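Local coordinates for solute Binding Protein BlMnBP1, Blac_00780 in complex with mannopentaose (Bifidobacterium, PDB 6I5W) that binds manno-oligosaccharides as the solute-binding protein of an ABC transporter and probably delivers them for uptake into the cell, at residues N2-T7 with E316-S321; T73-N78 with N97-Y102. All coordinates share one frame; numbering follows the deposited sequence.

Interaction 1 (N2-T7 with E316-S321). With ZN (zinc ion), chain Y; ZN (zinc ion), chain U.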
loop_
_atom_site.group_PDB
_atom_site.type_symbol
_atom_site.label_atom_id
_atom_site.label_comp_id
_atom_site.label_asym_id
_atom_site.label_seq_id
_atom_site.Cartn_x
_atom_site.Cartn_y
_atom_site.Cartn_z
ATOM N N ASN A 2 21.697 -13.461 9.491
ATOM C CA ASN A 2 21.611 -12.630 10.690
ATOM C C ASN A 2 22.957 -12.700 11.397
ATOM O O ASN A 2 23.207 -13.635 12.161
ATOM C CB ASN A 2 20.514 -13.108 11.625
ATOM C CG ASN A 2 20.287 -12.150 12.763
ATOM O OD1 ASN A 2 21.046 -11.199 12.932
ATOM N ND2 ASN A 2 19.246 -12.377 13.546
ATOM N N LYS A 3 23.819 -11.699 11.168
ATOM C CA LYS A 3 25.163 -11.679 11.740
ATOM C C LYS A 3 25.213 -11.169 13.183
ATOM O O LYS A 3 26.288 -11.212 13.803
ATOM C CB LYS A 3 26.106 -10.796 10.904
ATOM C CG LYS A 3 26.361 -11.238 9.461
ATOM C CD LYS A 3 26.986 -10.088 8.660
ATOM C CE LYS A 3 27.472 -10.506 7.281
ATOM N NZ LYS A 3 28.253 -9.388 6.679
ATOM N N THR A 4 24.095 -10.678 13.722
ATOM C CA THR A 4 24.110 -10.057 15.034
ATOM C C THR A 4 23.822 -11.037 16.165
ATOM O O THR A 4 23.928 -10.646 17.330
ATOM C CB THR A 4 23.067 -8.930 15.151
ATOM O OG1 THR A 4 21.752 -9.506 15.284
ATOM C CG2 THR A 4 23.112 -8.020 13.965
ATOM N N GLY A 5 23.358 -12.243 15.858
ATOM C CA GLY A 5 22.992 -13.193 16.883
ATOM C C GLY A 5 21.922 -12.742 17.855
ATOM O O GLY A 5 21.649 -13.425 18.843
ATOM N N ILE A 6 21.318 -11.591 17.603
ATOM C CA ILE A 6 20.189 -11.106 18.386
ATOM C C ILE A 6 19.025 -10.895 17.437
ATOM O O ILE A 6 19.218 -10.451 16.297
ATOM C CB ILE A 6 20.505 -9.799 19.144
ATOM C CG1 ILE A 6 21.146 -8.802 18.186
ATOM C CG2 ILE A 6 21.414 -10.106 20.358
ATOM C CD1 ILE A 6 20.977 -7.367 18.610
ATOM N N THR A 7 17.832 -11.225 17.900
ATOM C CA THR A 7 16.628 -11.023 17.114
ATOM C C THR A 7 15.875 -9.801 17.631
ATOM O O THR A 7 16.102 -9.324 18.740
ATOM C CB THR A 7 15.765 -12.281 17.168
ATOM O OG1 THR A 7 15.558 -12.656 18.537
ATOM C CG2 THR A 7 16.439 -13.449 16.377
ATOM N N GLU A 316 27.761 -4.707 13.478
ATOM C CA GLU A 316 27.424 -3.436 14.157
ATOM C C GLU A 316 26.324 -2.710 13.370
ATOM O O GLU A 316 25.413 -2.197 14.005
ATOM C CB GLU A 316 28.657 -2.548 14.318
ATOM C CG GLU A 316 28.761 -1.891 15.684
ATOM C CD GLU A 316 30.029 -1.090 15.965
ATOM O OE1 GLU A 316 31.108 -1.518 15.542
ATOM O OE2 GLU A 316 29.938 -0.048 16.629
ATOM N N LYS A 317 26.403 -2.684 12.044
ATOM C CA LYS A 317 25.437 -1.954 11.188
ATOM C C LYS A 317 24.087 -2.682 11.239
ATOM O O LYS A 317 23.110 -2.008 11.386
ATOM C CB LYS A 317 26.045 -1.689 9.804
ATOM C CG LYS A 317 26.857 -0.397 9.717
ATOM C CD LYS A 317 27.445 -0.038 8.357
ATOM C CE LYS A 317 26.457 -0.085 7.211
ATOM N NZ LYS A 317 26.506 1.112 6.332
ATOM N N GLN A 318 24.031 -4.009 11.179
ATOM C CA GLN A 318 22.762 -4.706 11.319
ATOM C C GLN A 318 22.139 -4.427 12.678
ATOM O O GLN A 318 20.920 -4.221 12.785
ATOM C CB GLN A 318 22.962 -6.213 11.113
ATOM C CG GLN A 318 23.545 -6.611 9.756
ATOM C CD GLN A 318 23.506 -8.124 9.552
ATOM O OE1 GLN A 318 23.132 -8.871 10.468
ATOM N NE2 GLN A 318 23.873 -8.588 8.346
ATOM N N GLU A 319 22.958 -4.409 13.725
ATOM C CA GLU A 319 22.452 -4.113 15.060
ATOM C C GLU A 319 21.820 -2.733 15.088
ATOM O O GLU A 319 20.691 -2.554 15.557
ATOM C CB GLU A 319 23.580 -4.178 16.096
ATOM C CG GLU A 319 23.658 -5.434 16.956
ATOM C CD GLU A 319 24.608 -5.264 18.170
ATOM O OE1 GLU A 319 25.726 -5.815 18.181
ATOM O OE2 GLU A 319 24.263 -4.548 19.132
ATOM N N ALA A 320 22.563 -1.729 14.606
ATOM C CA ALA A 320 22.064 -0.362 14.602
ATOM C C ALA A 320 20.802 -0.256 13.754
ATOM O O ALA A 320 19.843 0.401 14.149
ATOM C CB ALA A 320 23.161 0.581 14.100
ATOM N N SER A 321 20.790 -0.902 12.589
ATOM C CA SER A 321 19.596 -0.904 11.761
ATOM C C SER A 321 18.415 -1.508 12.521
ATOM O O SER A 321 17.343 -0.914 12.590
ATOM C CB SER A 321 19.883 -1.658 10.460
ATOM O OG SER A 321 20.825 -0.936 9.661
HETATM ZN ZN ZN Y . 26.239 -4.556 19.782
HETATM ZN ZN ZN U . 25.558 1.930 5.622
HETATM O O HOH W 1 26.734 2.394 3.511
HETATM O O HOH W 2 26.675 -0.225 4.795
#
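Gln318 reaches from helix 315-330 to the N-terminal loop and takes the backbone N-H of Lys3 on OE1, at 3.0 Å. The bond is bent, 146° at the hydrogen, and the donor sits somewhat tilted from the amide plane. Packing is tightest just beside it. Thr4 CG2 lies 3.4 Å from Gln318 CB, and Thr4 CB faces Glu319 CG. With OG1 set between backbone N and carbonyl carbon (chi1 75°), Thr4 turns its methyl to the helix and its hydroxyl back into the loop. There the loop is braced by two consecutive side-chain turns. Asn2 OD1 accepts from Thr4 N in an Asx turn, and Thr4 OG1 accepts from Ile6 N at 3.1 Å in an ST turn. The margin toward solvent is looser: Lys3 is exposed and lends only part of its chain. The Lys3 and Gln318 side chains cross at about a right angle, Lys3 CD 3.5 Å from Gln318 NE2, and Lys3 NZ runs on to the carbonyl of Ile313. An alanine in place of Gln318 would probably leave the Lys3 N-H without this acceptor and open a gap beside the lysine chain. At the other margin Ile6 CD1 touches Glu319 CG at 3.7 Å. The Glu319 carboxylate holds a zinc ion through both oxygens, and its OE1 is also hydrogen-bonded to Lys315 NZ.

Interaction 2 (T73-N78 with N97-Y102)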
loop_
_atom_site.group_PDB
_atom_site.type_symbol
_atom_site.label_atom_id
_atom_site.label_comp_id
_atom_site.label_asym_id
_atom_site.label_seq_id
_atom_site.Cartn_x
_atom_site.Cartn_y
_atom_site.Cartn_z
ATOM N N THR A 73 16.709 -1.505 -8.191
ATOM C CA THR A 73 18.029 -1.426 -8.790
ATOM C C THR A 73 19.120 -1.555 -7.734
ATOM O O THR A 73 20.013 -2.390 -7.856
ATOM C CB THR A 73 18.186 -0.115 -9.543
ATOM O OG1 THR A 73 17.239 -0.073 -10.596
ATOM C CG2 THR A 73 19.601 -0.017 -10.129
ATOM N N ARG A 74 19.063 -0.739 -6.683
ATOM C CA ARG A 74 20.081 -0.822 -5.652
ATOM C C ARG A 74 20.151 -2.225 -5.097
ATOM O O ARG A 74 21.232 -2.775 -4.893
ATOM C CB ARG A 74 19.803 0.172 -4.520
ATOM C CG ARG A 74 19.874 1.638 -4.954
ATOM C CD ARG A 74 21.324 2.145 -5.022
ATOM N NE ARG A 74 21.919 2.180 -3.698
ATOM C CZ ARG A 74 21.906 3.237 -2.903
ATOM N NH1 ARG A 74 21.334 4.365 -3.305
ATOM N NH2 ARG A 74 22.475 3.155 -1.704
ATOM N N LEU A 75 19.004 -2.830 -4.862
ATOM C CA LEU A 75 18.990 -4.142 -4.225
ATOM C C LEU A 75 19.755 -5.155 -5.060
ATOM O O LEU A 75 20.488 -5.993 -4.527
ATOM C CB LEU A 75 17.539 -4.563 -4.024
ATOM C CG LEU A 75 17.235 -5.699 -3.064
ATOM C CD1 LEU A 75 17.829 -5.411 -1.709
ATOM C CD2 LEU A 75 15.723 -5.873 -3.004
ATOM N N GLN A 76 19.625 -5.068 -6.381
ATOM C CA GLN A 76 20.264 -6.048 -7.244
ATOM C C GLN A 76 21.748 -5.802 -7.422
ATOM O O GLN A 76 22.448 -6.723 -7.847
ATOM C CB GLN A 76 19.553 -6.058 -8.585
ATOM C CG GLN A 76 18.101 -6.451 -8.430
ATOM C CD GLN A 76 17.345 -6.473 -9.739
ATOM O OE1 GLN A 76 17.644 -5.707 -10.659
ATOM N NE2 GLN A 76 16.360 -7.358 -9.836
ATOM N N ALA A 77 22.232 -4.594 -7.122
ATOM C CA ALA A 77 23.672 -4.350 -7.045
ATOM C C ALA A 77 24.310 -5.183 -5.941
ATOM O O ALA A 77 25.532 -5.415 -5.958
ATOM C CB ALA A 77 23.948 -2.873 -6.768
ATOM N N ASN A 78 23.516 -5.616 -4.965
ATOM C CA ASN A 78 23.955 -6.584 -3.974
ATOM C C ASN A 78 25.275 -6.165 -3.330
ATOM O O ASN A 78 26.248 -6.897 -3.343
ATOM C CB ASN A 78 24.074 -7.975 -4.618
ATOM C CG ASN A 78 24.355 -9.064 -3.606
ATOM O OD1 ASN A 78 23.878 -9.016 -2.467
ATOM N ND2 ASN A 78 25.129 -10.062 -4.016
ATOM N N ASN A 97 18.155 -13.870 0.191
ATOM C CA ASN A 97 19.266 -13.407 -0.609
ATOM C C ASN A 97 19.621 -11.951 -0.353
ATOM O O ASN A 97 20.722 -11.532 -0.722
ATOM C CB ASN A 97 18.938 -13.593 -2.092
ATOM C CG ASN A 97 18.667 -15.047 -2.444
ATOM O OD1 ASN A 97 19.354 -15.948 -1.954
ATOM N ND2 ASN A 97 17.651 -15.285 -3.269
ATOM N N TYR A 98 18.727 -11.153 0.235
ATOM C CA TYR A 98 19.042 -9.744 0.387
ATOM C C TYR A 98 18.879 -9.179 1.775
ATOM O O TYR A 98 19.463 -8.127 2.044
ATOM C CB TYR A 98 18.198 -8.892 -0.574
ATOM C CG TYR A 98 18.498 -9.122 -2.034
ATOM C CD1 TYR A 98 19.589 -8.533 -2.648
ATOM C CD2 TYR A 98 17.676 -9.908 -2.798
ATOM C CE1 TYR A 98 19.861 -8.750 -3.987
ATOM C CE2 TYR A 98 17.936 -10.130 -4.134
ATOM C CZ TYR A 98 19.019 -9.551 -4.725
ATOM O OH TYR A 98 19.262 -9.785 -6.067
ATOM N N PHE A 99 18.148 -9.833 2.673
ATOM C CA PHE A 99 17.694 -9.178 3.893
ATOM C C PHE A 99 17.997 -9.989 5.133
ATOM O O PHE A 99 17.956 -11.219 5.114
ATOM C CB PHE A 99 16.149 -8.901 3.887
ATOM C CG PHE A 99 15.720 -8.002 2.807
ATOM C CD1 PHE A 99 16.067 -6.657 2.845
ATOM C CD2 PHE A 99 15.005 -8.480 1.736
ATOM C CE1 PHE A 99 15.704 -5.814 1.826
ATOM C CE2 PHE A 99 14.615 -7.639 0.717
ATOM C CZ PHE A 99 14.970 -6.308 0.755
ATOM N N VAL A 100 18.242 -9.268 6.227
ATOM C CA VAL A 100 18.446 -9.903 7.531
ATOM C C VAL A 100 17.122 -10.442 8.041
ATOM O O VAL A 100 16.091 -9.757 7.915
ATOM C CB VAL A 100 19.044 -8.905 8.525
ATOM C CG1 VAL A 100 19.155 -9.563 9.900
ATOM C CG2 VAL A 100 20.390 -8.388 8.043
ATOM N N PRO A 101 17.078 -11.646 8.620
ATOM C CA PRO A 101 15.864 -12.065 9.325
ATOM C C PRO A 101 15.780 -11.396 10.692
ATOM O O PRO A 101 16.710 -11.462 11.487
ATOM C CB PRO A 101 16.018 -13.587 9.445
ATOM C CG PRO A 101 17.475 -13.829 9.336
ATOM C CD PRO A 101 17.941 -12.800 8.323
ATOM N N TYR A 102 14.651 -10.720 10.948
ATOM C CA TYR A 102 14.414 -10.113 12.254
ATOM C C TYR A 102 14.253 -11.173 13.341
ATOM O O TYR A 102 14.504 -10.896 14.526
ATOM C CB TYR A 102 13.157 -9.228 12.198
ATOM C CG TYR A 102 13.321 -7.936 11.401
ATOM C CD1 TYR A 102 13.881 -6.806 11.986
ATOM C CD2 TYR A 102 12.883 -7.842 10.097
ATOM C CE1 TYR A 102 14.018 -5.631 11.299
ATOM C CE2 TYR A 102 13.025 -6.652 9.383
ATOM C CZ TYR A 102 13.590 -5.560 9.999
ATOM O OH TYR A 102 13.741 -4.383 9.319
#
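Tyr98 and Leu75 carry most of this contact, which joins the C-terminal end of helix 67-77 to the short helix 95-98 in one lobe of the periplasmic-binding-protein fold. The tyrosine ring lies against the leucine side chain. Leu75 CG sits over one face in a CH-pi contact, 4.0 Å from the ring centroid and 22° off the ring normal. It is shifted toward the rim, on the CD1 side. With CG anti to the backbone N (chi1 -164°), the branch point of Leu75 is carried over the tyrosine ring. Leu75 CD1 packs on Tyr98 CB at 3.7 Å, and both methyls reach the Phe99 ring. Leucine and phenylalanine cross at about a right angle. Trp82 touches both Leu75 and Phe99, so the apolar patch continues beyond the two segments. The outer side is polar and more exposed. Gln76 lies near the phenol end of Tyr98, and Asn78, which leaves the helix with positive phi, approaches the ring obliquely. Its OD1 is bonded by Asn312 ND2. No hydrogen bond joins the two segments. Leu75 CD1 and CD2 each lie 3.9 Å from Phe99 CZ.

Interactions 1 and 2 lie on the same side of the chain's centre, their own centres about 15 Å apart. They meet through residues 97-102. Val100 CG2 packs on Gln318 CD at 3.5 Å, so the amide that holds the N-terminal loop rests on the chain leading away from Tyr98. Thr7 CB comes to 3.2 Å from Tyr102 O, where the loop passes that same chain. In sequence, interaction 2 falls wholly between the two segments of interaction 1. Interaction 2 stands back from the glycan, the Phe99 side chain about 11 Å from a bound mannose unit. Zinc lies by both: Glu319 of interaction 1 binds one ion, and the Gln76 side chain of interaction 2 is about 6 Å from a zinc ion.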